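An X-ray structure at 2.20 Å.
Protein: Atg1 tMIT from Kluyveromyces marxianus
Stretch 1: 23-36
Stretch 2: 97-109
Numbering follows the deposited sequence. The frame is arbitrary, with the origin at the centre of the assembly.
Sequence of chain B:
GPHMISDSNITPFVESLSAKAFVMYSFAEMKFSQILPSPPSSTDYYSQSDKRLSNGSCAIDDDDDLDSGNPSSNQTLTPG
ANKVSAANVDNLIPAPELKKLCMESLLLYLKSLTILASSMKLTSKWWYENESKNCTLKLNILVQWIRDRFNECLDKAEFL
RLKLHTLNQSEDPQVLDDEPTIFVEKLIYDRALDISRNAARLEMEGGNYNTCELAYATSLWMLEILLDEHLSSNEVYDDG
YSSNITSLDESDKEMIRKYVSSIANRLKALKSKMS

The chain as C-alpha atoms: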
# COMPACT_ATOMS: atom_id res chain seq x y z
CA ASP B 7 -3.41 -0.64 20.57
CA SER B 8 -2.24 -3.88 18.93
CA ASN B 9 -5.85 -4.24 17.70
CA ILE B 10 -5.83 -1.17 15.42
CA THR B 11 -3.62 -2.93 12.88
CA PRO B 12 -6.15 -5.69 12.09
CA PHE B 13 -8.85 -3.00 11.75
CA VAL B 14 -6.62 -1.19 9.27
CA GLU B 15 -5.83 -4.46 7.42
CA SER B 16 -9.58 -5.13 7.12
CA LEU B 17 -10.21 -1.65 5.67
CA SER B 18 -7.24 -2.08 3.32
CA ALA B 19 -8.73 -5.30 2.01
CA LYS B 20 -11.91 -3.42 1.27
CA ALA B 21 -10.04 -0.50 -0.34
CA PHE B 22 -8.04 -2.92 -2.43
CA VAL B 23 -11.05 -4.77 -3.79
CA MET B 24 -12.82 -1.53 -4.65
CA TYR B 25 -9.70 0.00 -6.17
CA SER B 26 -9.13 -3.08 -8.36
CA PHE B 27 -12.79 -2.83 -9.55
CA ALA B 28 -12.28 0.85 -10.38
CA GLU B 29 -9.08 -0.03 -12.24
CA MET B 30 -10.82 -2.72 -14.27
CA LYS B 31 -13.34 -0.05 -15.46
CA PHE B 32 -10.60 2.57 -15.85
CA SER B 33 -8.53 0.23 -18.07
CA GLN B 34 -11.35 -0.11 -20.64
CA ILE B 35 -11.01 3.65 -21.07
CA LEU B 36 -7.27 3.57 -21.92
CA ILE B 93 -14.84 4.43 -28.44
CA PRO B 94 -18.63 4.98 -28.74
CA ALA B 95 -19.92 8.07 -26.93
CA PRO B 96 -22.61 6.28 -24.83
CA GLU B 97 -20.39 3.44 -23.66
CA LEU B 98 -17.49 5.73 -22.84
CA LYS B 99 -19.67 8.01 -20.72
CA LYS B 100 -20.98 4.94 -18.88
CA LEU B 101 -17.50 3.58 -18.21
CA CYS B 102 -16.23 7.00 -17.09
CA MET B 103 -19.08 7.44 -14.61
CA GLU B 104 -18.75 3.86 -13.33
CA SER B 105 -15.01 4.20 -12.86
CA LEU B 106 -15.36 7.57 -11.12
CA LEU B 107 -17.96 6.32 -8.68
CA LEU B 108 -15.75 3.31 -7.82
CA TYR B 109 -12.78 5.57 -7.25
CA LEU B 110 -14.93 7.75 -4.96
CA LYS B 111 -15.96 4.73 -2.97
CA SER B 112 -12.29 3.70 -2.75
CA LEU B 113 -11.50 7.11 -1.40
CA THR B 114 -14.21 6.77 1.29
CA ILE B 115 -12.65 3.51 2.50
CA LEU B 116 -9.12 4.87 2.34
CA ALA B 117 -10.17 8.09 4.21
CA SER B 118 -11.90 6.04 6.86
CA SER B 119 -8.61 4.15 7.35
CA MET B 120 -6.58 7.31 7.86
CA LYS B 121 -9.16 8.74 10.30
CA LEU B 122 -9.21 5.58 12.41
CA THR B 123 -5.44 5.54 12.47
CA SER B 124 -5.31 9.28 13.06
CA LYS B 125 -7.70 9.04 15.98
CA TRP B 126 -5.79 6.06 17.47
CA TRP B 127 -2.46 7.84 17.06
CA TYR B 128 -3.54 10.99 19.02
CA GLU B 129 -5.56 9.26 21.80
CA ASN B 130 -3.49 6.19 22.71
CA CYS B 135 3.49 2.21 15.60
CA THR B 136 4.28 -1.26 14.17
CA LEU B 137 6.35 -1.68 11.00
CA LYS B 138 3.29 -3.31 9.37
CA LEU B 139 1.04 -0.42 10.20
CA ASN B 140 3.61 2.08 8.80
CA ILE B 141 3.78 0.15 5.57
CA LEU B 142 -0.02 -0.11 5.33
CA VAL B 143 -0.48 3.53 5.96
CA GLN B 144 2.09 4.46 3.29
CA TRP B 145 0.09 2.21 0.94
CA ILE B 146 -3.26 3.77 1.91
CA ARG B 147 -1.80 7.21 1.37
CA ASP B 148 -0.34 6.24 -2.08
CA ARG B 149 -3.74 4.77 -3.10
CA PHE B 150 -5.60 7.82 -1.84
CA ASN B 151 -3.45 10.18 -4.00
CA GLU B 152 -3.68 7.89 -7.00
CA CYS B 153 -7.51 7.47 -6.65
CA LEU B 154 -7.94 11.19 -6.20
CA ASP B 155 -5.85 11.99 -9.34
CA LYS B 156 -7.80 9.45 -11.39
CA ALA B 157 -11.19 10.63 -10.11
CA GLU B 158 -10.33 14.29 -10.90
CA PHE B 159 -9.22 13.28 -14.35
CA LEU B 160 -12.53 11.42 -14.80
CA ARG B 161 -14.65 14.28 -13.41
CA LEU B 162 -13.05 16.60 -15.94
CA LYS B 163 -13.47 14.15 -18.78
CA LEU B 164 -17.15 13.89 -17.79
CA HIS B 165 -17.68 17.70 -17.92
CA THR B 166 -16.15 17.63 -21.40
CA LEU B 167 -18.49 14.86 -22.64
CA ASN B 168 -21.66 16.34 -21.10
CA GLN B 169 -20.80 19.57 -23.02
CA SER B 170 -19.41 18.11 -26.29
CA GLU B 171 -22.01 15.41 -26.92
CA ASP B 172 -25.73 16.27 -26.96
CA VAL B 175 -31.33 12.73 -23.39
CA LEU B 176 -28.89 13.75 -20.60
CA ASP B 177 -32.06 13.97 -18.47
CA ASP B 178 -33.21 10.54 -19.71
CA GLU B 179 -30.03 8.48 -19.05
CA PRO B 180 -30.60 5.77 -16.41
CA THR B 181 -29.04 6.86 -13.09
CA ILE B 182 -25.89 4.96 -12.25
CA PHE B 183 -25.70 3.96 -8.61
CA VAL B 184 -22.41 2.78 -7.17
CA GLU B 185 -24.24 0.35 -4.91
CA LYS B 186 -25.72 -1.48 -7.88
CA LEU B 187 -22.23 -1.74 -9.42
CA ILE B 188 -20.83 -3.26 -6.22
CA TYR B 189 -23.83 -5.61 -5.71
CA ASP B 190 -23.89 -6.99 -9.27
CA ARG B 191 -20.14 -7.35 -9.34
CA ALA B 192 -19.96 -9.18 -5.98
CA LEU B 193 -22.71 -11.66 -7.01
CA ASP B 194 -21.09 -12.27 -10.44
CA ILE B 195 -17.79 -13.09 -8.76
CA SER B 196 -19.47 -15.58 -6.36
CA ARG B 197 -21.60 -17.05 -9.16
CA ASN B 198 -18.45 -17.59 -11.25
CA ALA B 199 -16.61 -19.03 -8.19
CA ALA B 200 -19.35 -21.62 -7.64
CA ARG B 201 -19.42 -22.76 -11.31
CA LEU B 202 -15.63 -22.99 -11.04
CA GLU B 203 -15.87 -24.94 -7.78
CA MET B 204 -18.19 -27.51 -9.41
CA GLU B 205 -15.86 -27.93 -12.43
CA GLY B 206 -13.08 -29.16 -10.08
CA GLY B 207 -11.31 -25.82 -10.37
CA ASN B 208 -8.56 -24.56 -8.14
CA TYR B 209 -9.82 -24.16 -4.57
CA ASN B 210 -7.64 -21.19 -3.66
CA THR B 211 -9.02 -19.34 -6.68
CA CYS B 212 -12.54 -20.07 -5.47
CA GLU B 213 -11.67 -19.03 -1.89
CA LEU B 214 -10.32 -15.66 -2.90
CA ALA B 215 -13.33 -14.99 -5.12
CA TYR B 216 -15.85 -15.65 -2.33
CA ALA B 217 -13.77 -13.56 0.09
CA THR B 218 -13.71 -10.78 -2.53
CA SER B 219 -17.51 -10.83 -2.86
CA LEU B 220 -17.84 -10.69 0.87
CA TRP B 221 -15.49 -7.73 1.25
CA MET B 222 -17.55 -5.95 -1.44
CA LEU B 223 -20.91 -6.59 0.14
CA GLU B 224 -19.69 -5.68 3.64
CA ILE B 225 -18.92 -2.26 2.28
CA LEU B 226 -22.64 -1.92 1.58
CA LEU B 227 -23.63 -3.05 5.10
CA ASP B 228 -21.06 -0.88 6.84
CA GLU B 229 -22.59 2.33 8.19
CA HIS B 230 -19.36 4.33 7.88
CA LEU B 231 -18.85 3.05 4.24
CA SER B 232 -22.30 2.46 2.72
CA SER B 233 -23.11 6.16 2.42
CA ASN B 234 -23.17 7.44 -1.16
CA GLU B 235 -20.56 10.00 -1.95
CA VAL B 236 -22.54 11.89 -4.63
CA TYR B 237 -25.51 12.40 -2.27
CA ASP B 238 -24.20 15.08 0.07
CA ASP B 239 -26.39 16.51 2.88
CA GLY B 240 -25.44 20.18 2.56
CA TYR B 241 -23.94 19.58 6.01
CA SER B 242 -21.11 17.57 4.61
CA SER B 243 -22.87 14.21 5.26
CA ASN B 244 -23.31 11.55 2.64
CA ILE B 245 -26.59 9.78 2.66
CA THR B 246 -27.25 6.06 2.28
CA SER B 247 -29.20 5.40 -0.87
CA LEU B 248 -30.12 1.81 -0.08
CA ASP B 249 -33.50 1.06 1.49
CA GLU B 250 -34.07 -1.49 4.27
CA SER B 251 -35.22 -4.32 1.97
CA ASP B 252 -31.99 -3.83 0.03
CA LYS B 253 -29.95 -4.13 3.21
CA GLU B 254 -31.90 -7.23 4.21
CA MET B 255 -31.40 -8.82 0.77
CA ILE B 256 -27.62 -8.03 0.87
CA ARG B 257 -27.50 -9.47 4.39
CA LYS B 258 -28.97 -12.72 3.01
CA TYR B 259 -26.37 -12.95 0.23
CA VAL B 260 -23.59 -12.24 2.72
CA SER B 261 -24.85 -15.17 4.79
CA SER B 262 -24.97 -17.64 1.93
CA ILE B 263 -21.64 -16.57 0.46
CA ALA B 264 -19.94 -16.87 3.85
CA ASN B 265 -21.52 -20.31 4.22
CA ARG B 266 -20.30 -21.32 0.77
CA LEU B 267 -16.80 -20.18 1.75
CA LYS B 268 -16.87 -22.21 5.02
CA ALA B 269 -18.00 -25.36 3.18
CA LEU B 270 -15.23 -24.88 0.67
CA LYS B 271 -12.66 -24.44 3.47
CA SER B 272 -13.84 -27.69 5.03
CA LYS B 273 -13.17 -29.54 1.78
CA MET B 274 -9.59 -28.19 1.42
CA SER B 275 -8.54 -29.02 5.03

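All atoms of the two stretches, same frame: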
# COMPACT_ATOMS: atom_id res chain seq x y z
N VAL B 23 -10.06 -4.15 -2.93
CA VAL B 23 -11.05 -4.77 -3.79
C VAL B 23 -11.84 -3.72 -4.60
O VAL B 23 -12.14 -3.89 -5.77
CB VAL B 23 -11.97 -5.67 -2.91
CG1 VAL B 23 -13.22 -6.01 -3.61
CG2 VAL B 23 -11.22 -6.96 -2.56
N MET B 24 -12.11 -2.59 -3.99
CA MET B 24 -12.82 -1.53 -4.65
C MET B 24 -11.89 -0.83 -5.68
O MET B 24 -12.27 -0.52 -6.82
CB MET B 24 -13.36 -0.57 -3.58
CG MET B 24 -14.51 0.30 -4.04
SD MET B 24 -15.94 -0.65 -4.61
CE MET B 24 -16.10 -1.76 -3.32
N TYR B 25 -10.65 -0.59 -5.28
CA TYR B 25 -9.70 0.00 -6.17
C TYR B 25 -9.50 -0.87 -7.40
O TYR B 25 -9.44 -0.33 -8.54
CB TYR B 25 -8.39 0.26 -5.43
CG TYR B 25 -7.17 0.50 -6.29
CD1 TYR B 25 -6.86 1.74 -6.73
CD2 TYR B 25 -6.29 -0.57 -6.65
CE1 TYR B 25 -5.78 1.97 -7.53
CE2 TYR B 25 -5.17 -0.34 -7.44
CZ TYR B 25 -4.90 0.93 -7.85
OH TYR B 25 -3.80 1.21 -8.64
N SER B 26 -9.36 -2.18 -7.21
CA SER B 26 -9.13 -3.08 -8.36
C SER B 26 -10.37 -3.09 -9.29
O SER B 26 -10.23 -3.22 -10.49
CB SER B 26 -8.83 -4.52 -7.92
OG SER B 26 -7.89 -4.56 -6.85
N PHE B 27 -11.56 -2.93 -8.74
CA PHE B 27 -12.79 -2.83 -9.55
C PHE B 27 -12.74 -1.54 -10.32
O PHE B 27 -12.88 -1.54 -11.53
CB PHE B 27 -14.03 -2.99 -8.65
CG PHE B 27 -15.37 -3.08 -9.35
CD1 PHE B 27 -15.49 -3.46 -10.69
CD2 PHE B 27 -16.53 -2.83 -8.63
CE1 PHE B 27 -16.76 -3.58 -11.29
CE2 PHE B 27 -17.79 -2.95 -9.20
CZ PHE B 27 -17.91 -3.34 -10.55
N ALA B 28 -12.48 -0.42 -9.66
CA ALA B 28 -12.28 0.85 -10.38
C ALA B 28 -11.26 0.76 -11.50
O ALA B 28 -11.48 1.31 -12.61
CB ALA B 28 -11.88 1.99 -9.44
N GLU B 29 -10.14 0.13 -11.23
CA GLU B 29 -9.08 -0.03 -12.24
C GLU B 29 -9.47 -0.89 -13.43
O GLU B 29 -8.99 -0.65 -14.53
CB GLU B 29 -7.83 -0.66 -11.64
CG GLU B 29 -7.10 0.24 -10.69
CD GLU B 29 -6.18 1.20 -11.42
OE1 GLU B 29 -5.25 0.67 -12.08
OE2 GLU B 29 -6.37 2.46 -11.34
N MET B 30 -10.29 -1.91 -13.19
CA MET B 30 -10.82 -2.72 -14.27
C MET B 30 -11.76 -1.87 -15.20
O MET B 30 -11.77 -2.04 -16.39
CB MET B 30 -11.50 -3.96 -13.70
CG MET B 30 -12.17 -4.86 -14.73
SD MET B 30 -13.81 -4.24 -15.18
CE MET B 30 -14.87 -5.24 -14.12
N LYS B 31 -12.51 -0.93 -14.64
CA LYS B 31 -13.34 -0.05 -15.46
C LYS B 31 -12.45 1.00 -16.12
O LYS B 31 -12.61 1.27 -17.29
CB LYS B 31 -14.39 0.66 -14.64
CG LYS B 31 -15.41 -0.23 -14.00
CD LYS B 31 -16.31 -0.84 -15.05
CE LYS B 31 -17.54 -1.48 -14.45
NZ LYS B 31 -18.56 -1.60 -15.51
N PHE B 32 -11.51 1.55 -15.36
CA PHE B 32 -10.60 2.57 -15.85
C PHE B 32 -9.82 2.06 -17.06
O PHE B 32 -9.70 2.77 -18.06
CB PHE B 32 -9.63 2.99 -14.76
CG PHE B 32 -8.85 4.23 -15.06
CD1 PHE B 32 -9.48 5.46 -15.10
CD2 PHE B 32 -7.49 4.18 -15.28
CE1 PHE B 32 -8.77 6.62 -15.39
CE2 PHE B 32 -6.76 5.33 -15.56
CZ PHE B 32 -7.40 6.56 -15.59
N SER B 33 -9.29 0.85 -16.97
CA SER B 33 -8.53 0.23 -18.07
C SER B 33 -9.25 0.20 -19.40
O SER B 33 -8.63 0.46 -20.43
CB SER B 33 -8.15 -1.20 -17.72
OG SER B 33 -6.85 -1.21 -17.23
N GLN B 34 -10.55 -0.09 -19.39
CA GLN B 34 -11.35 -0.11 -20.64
C GLN B 34 -11.52 1.26 -21.26
O GLN B 34 -12.13 1.40 -22.32
CB GLN B 34 -12.73 -0.74 -20.42
CG GLN B 34 -12.71 -2.16 -19.90
CD GLN B 34 -14.07 -2.57 -19.38
OE1 GLN B 34 -15.07 -2.42 -20.08
NE2 GLN B 34 -14.13 -3.08 -18.16
N ILE B 35 -11.01 2.28 -20.58
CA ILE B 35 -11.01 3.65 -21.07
C ILE B 35 -9.67 4.03 -21.70
O ILE B 35 -9.61 4.95 -22.51
CB ILE B 35 -11.37 4.59 -19.90
CG1 ILE B 35 -12.86 4.52 -19.62
CG2 ILE B 35 -10.94 6.04 -20.13
CD1 ILE B 35 -13.17 4.68 -18.16
N LEU B 36 -8.60 3.35 -21.32
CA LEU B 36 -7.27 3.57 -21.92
C LEU B 36 -6.99 2.58 -23.04
O LEU B 36 -7.92 2.01 -23.62
CB LEU B 36 -6.19 3.45 -20.85
CG LEU B 36 -6.38 4.37 -19.65
CD1 LEU B 36 -5.32 4.07 -18.61
CD2 LEU B 36 -6.36 5.84 -20.05
N GLU B 97 -21.06 4.45 -24.43
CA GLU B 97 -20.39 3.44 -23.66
C GLU B 97 -19.27 4.08 -22.85
O GLU B 97 -19.09 3.76 -21.66
CB GLU B 97 -19.85 2.34 -24.58
CG GLU B 97 -19.87 0.95 -23.96
CD GLU B 97 -19.58 -0.16 -24.96
OE1 GLU B 97 -19.95 -0.03 -26.15
OE2 GLU B 97 -19.00 -1.18 -24.55
N LEU B 98 -18.55 4.99 -23.50
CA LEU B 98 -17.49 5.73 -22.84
C LEU B 98 -18.01 6.51 -21.64
O LEU B 98 -17.45 6.43 -20.54
CB LEU B 98 -16.79 6.70 -23.80
CG LEU B 98 -15.45 7.21 -23.26
CD1 LEU B 98 -14.41 6.09 -23.26
CD2 LEU B 98 -14.94 8.40 -24.06
N LYS B 99 -19.10 7.25 -21.84
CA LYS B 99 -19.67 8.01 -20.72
C LYS B 99 -20.07 7.08 -19.56
O LYS B 99 -19.90 7.44 -18.39
CB LYS B 99 -20.87 8.82 -21.14
CG LYS B 99 -20.76 10.27 -20.71
CD LYS B 99 -22.12 10.91 -20.54
CE LYS B 99 -22.63 10.72 -19.12
NZ LYS B 99 -23.57 11.81 -18.75
N LYS B 100 -20.59 5.90 -19.89
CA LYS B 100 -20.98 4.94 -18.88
C LYS B 100 -19.77 4.41 -18.09
O LYS B 100 -19.78 4.36 -16.86
CB LYS B 100 -21.75 3.78 -19.53
CG LYS B 100 -22.67 3.07 -18.55
CD LYS B 100 -23.10 1.70 -19.04
CE LYS B 100 -24.19 1.14 -18.13
NZ LYS B 100 -24.03 -0.32 -17.86
N LEU B 101 -18.72 4.03 -18.81
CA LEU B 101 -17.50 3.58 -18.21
C LEU B 101 -16.84 4.65 -17.34
O LEU B 101 -16.32 4.34 -16.27
CB LEU B 101 -16.50 3.12 -19.27
CG LEU B 101 -16.80 1.77 -19.93
CD1 LEU B 101 -15.87 1.56 -21.12
CD2 LEU B 101 -16.68 0.62 -18.96
N CYS B 102 -16.84 5.89 -17.81
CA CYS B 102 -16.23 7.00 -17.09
C CYS B 102 -16.96 7.25 -15.76
O CYS B 102 -16.30 7.36 -14.69
CB CYS B 102 -16.21 8.27 -17.95
SG CYS B 102 -14.93 8.27 -19.24
N MET B 103 -18.29 7.31 -15.82
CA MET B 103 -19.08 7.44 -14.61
C MET B 103 -18.85 6.28 -13.63
O MET B 103 -18.68 6.52 -12.47
CB MET B 103 -20.58 7.54 -14.89
CG MET B 103 -21.15 8.90 -14.58
SD MET B 103 -21.12 9.26 -12.82
CE MET B 103 -22.83 9.73 -12.53
N GLU B 104 -18.92 5.06 -14.13
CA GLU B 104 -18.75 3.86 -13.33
C GLU B 104 -17.40 3.86 -12.64
O GLU B 104 -17.32 3.66 -11.44
CB GLU B 104 -18.92 2.61 -14.18
CG GLU B 104 -20.37 2.27 -14.47
CD GLU B 104 -20.57 1.13 -15.49
OE1 GLU B 104 -21.73 0.66 -15.63
OE2 GLU B 104 -19.60 0.72 -16.17
N SER B 105 -16.36 4.15 -13.41
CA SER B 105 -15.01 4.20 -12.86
C SER B 105 -14.90 5.30 -11.79
O SER B 105 -14.40 5.06 -10.70
CB SER B 105 -13.98 4.38 -13.98
OG SER B 105 -12.67 4.00 -13.51
N LEU B 106 -15.42 6.48 -12.06
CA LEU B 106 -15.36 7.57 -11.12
C LEU B 106 -15.99 7.20 -9.81
O LEU B 106 -15.41 7.45 -8.77
CB LEU B 106 -16.13 8.79 -11.64
CG LEU B 106 -15.65 10.19 -11.30
CD1 LEU B 106 -16.80 11.17 -11.56
CD2 LEU B 106 -15.05 10.40 -9.92
N LEU B 107 -17.23 6.71 -9.87
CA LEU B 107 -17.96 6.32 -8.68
C LEU B 107 -17.21 5.29 -7.83
O LEU B 107 -17.21 5.37 -6.59
CB LEU B 107 -19.36 5.78 -9.07
CG LEU B 107 -20.32 6.79 -9.72
CD1 LEU B 107 -21.67 6.14 -9.96
CD2 LEU B 107 -20.46 8.04 -8.87
N LEU B 108 -16.57 4.33 -8.50
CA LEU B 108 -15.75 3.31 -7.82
C LEU B 108 -14.50 3.91 -7.23
O LEU B 108 -14.08 3.49 -6.14
CB LEU B 108 -15.39 2.18 -8.79
CG LEU B 108 -16.63 1.40 -9.25
CD1 LEU B 108 -16.29 0.44 -10.37
CD2 LEU B 108 -17.31 0.68 -8.08
N TYR B 109 -13.89 4.89 -7.88
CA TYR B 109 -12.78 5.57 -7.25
C TYR B 109 -13.28 6.36 -6.04
O TYR B 109 -12.56 6.46 -5.05
CB TYR B 109 -12.00 6.50 -8.22
CG TYR B 109 -11.07 5.78 -9.11
CD1 TYR B 109 -10.04 4.97 -8.60
CD2 TYR B 109 -11.27 5.79 -10.48
CE1 TYR B 109 -9.20 4.25 -9.43
CE2 TYR B 109 -10.44 5.05 -11.32
CZ TYR B 109 -9.43 4.27 -10.79
OH TYR B 109 -8.61 3.59 -11.64

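Two nearly antiparallel helices, their axes 8.3 Å apart at closest approach and inclined at 161°, pack here by interlocking side chains, with a few polar links set among apolar contacts. The helices come nearest at Ala 28, whose CA lies 5.0 Å from the CA of Leu 108; a methyl side chain suits so tight a spot. The CB of Ala 28 rests over the face of the Tyr 109 ring, 3.5 Å from CE1 of Tyr 109. Leu 108 fills a hole formed by Met 24, Phe 27, Ala 28 and Lys 31, and its CD1 sits 3.7 Å from the centroid of the Phe 27 ring, almost on the ring normal. Tyr 109 is the neighbouring knob: its edge meets the face of Phe 32, and its OH donates a short hydrogen bond to OE2 of Glu 29 (2.5 Å), so one residue serves both greasy and polar neighbours. Ser 105, small enough for the interface, donates from OG to the backbone O of Ala 28 at 3.1 Å. Lys 31 lays its aliphatic chain among Leu 101, Ser 105 and Leu 108, then places NZ 2.6 Å from OE2 of Glu 104 in a salt bridge. Farther along the chain, Ile 35 extends the apolar contact, its branched, wholly hydrocarbon side chain reaching toward the other helix with CD1 3.8 Å from CB of Leu 101.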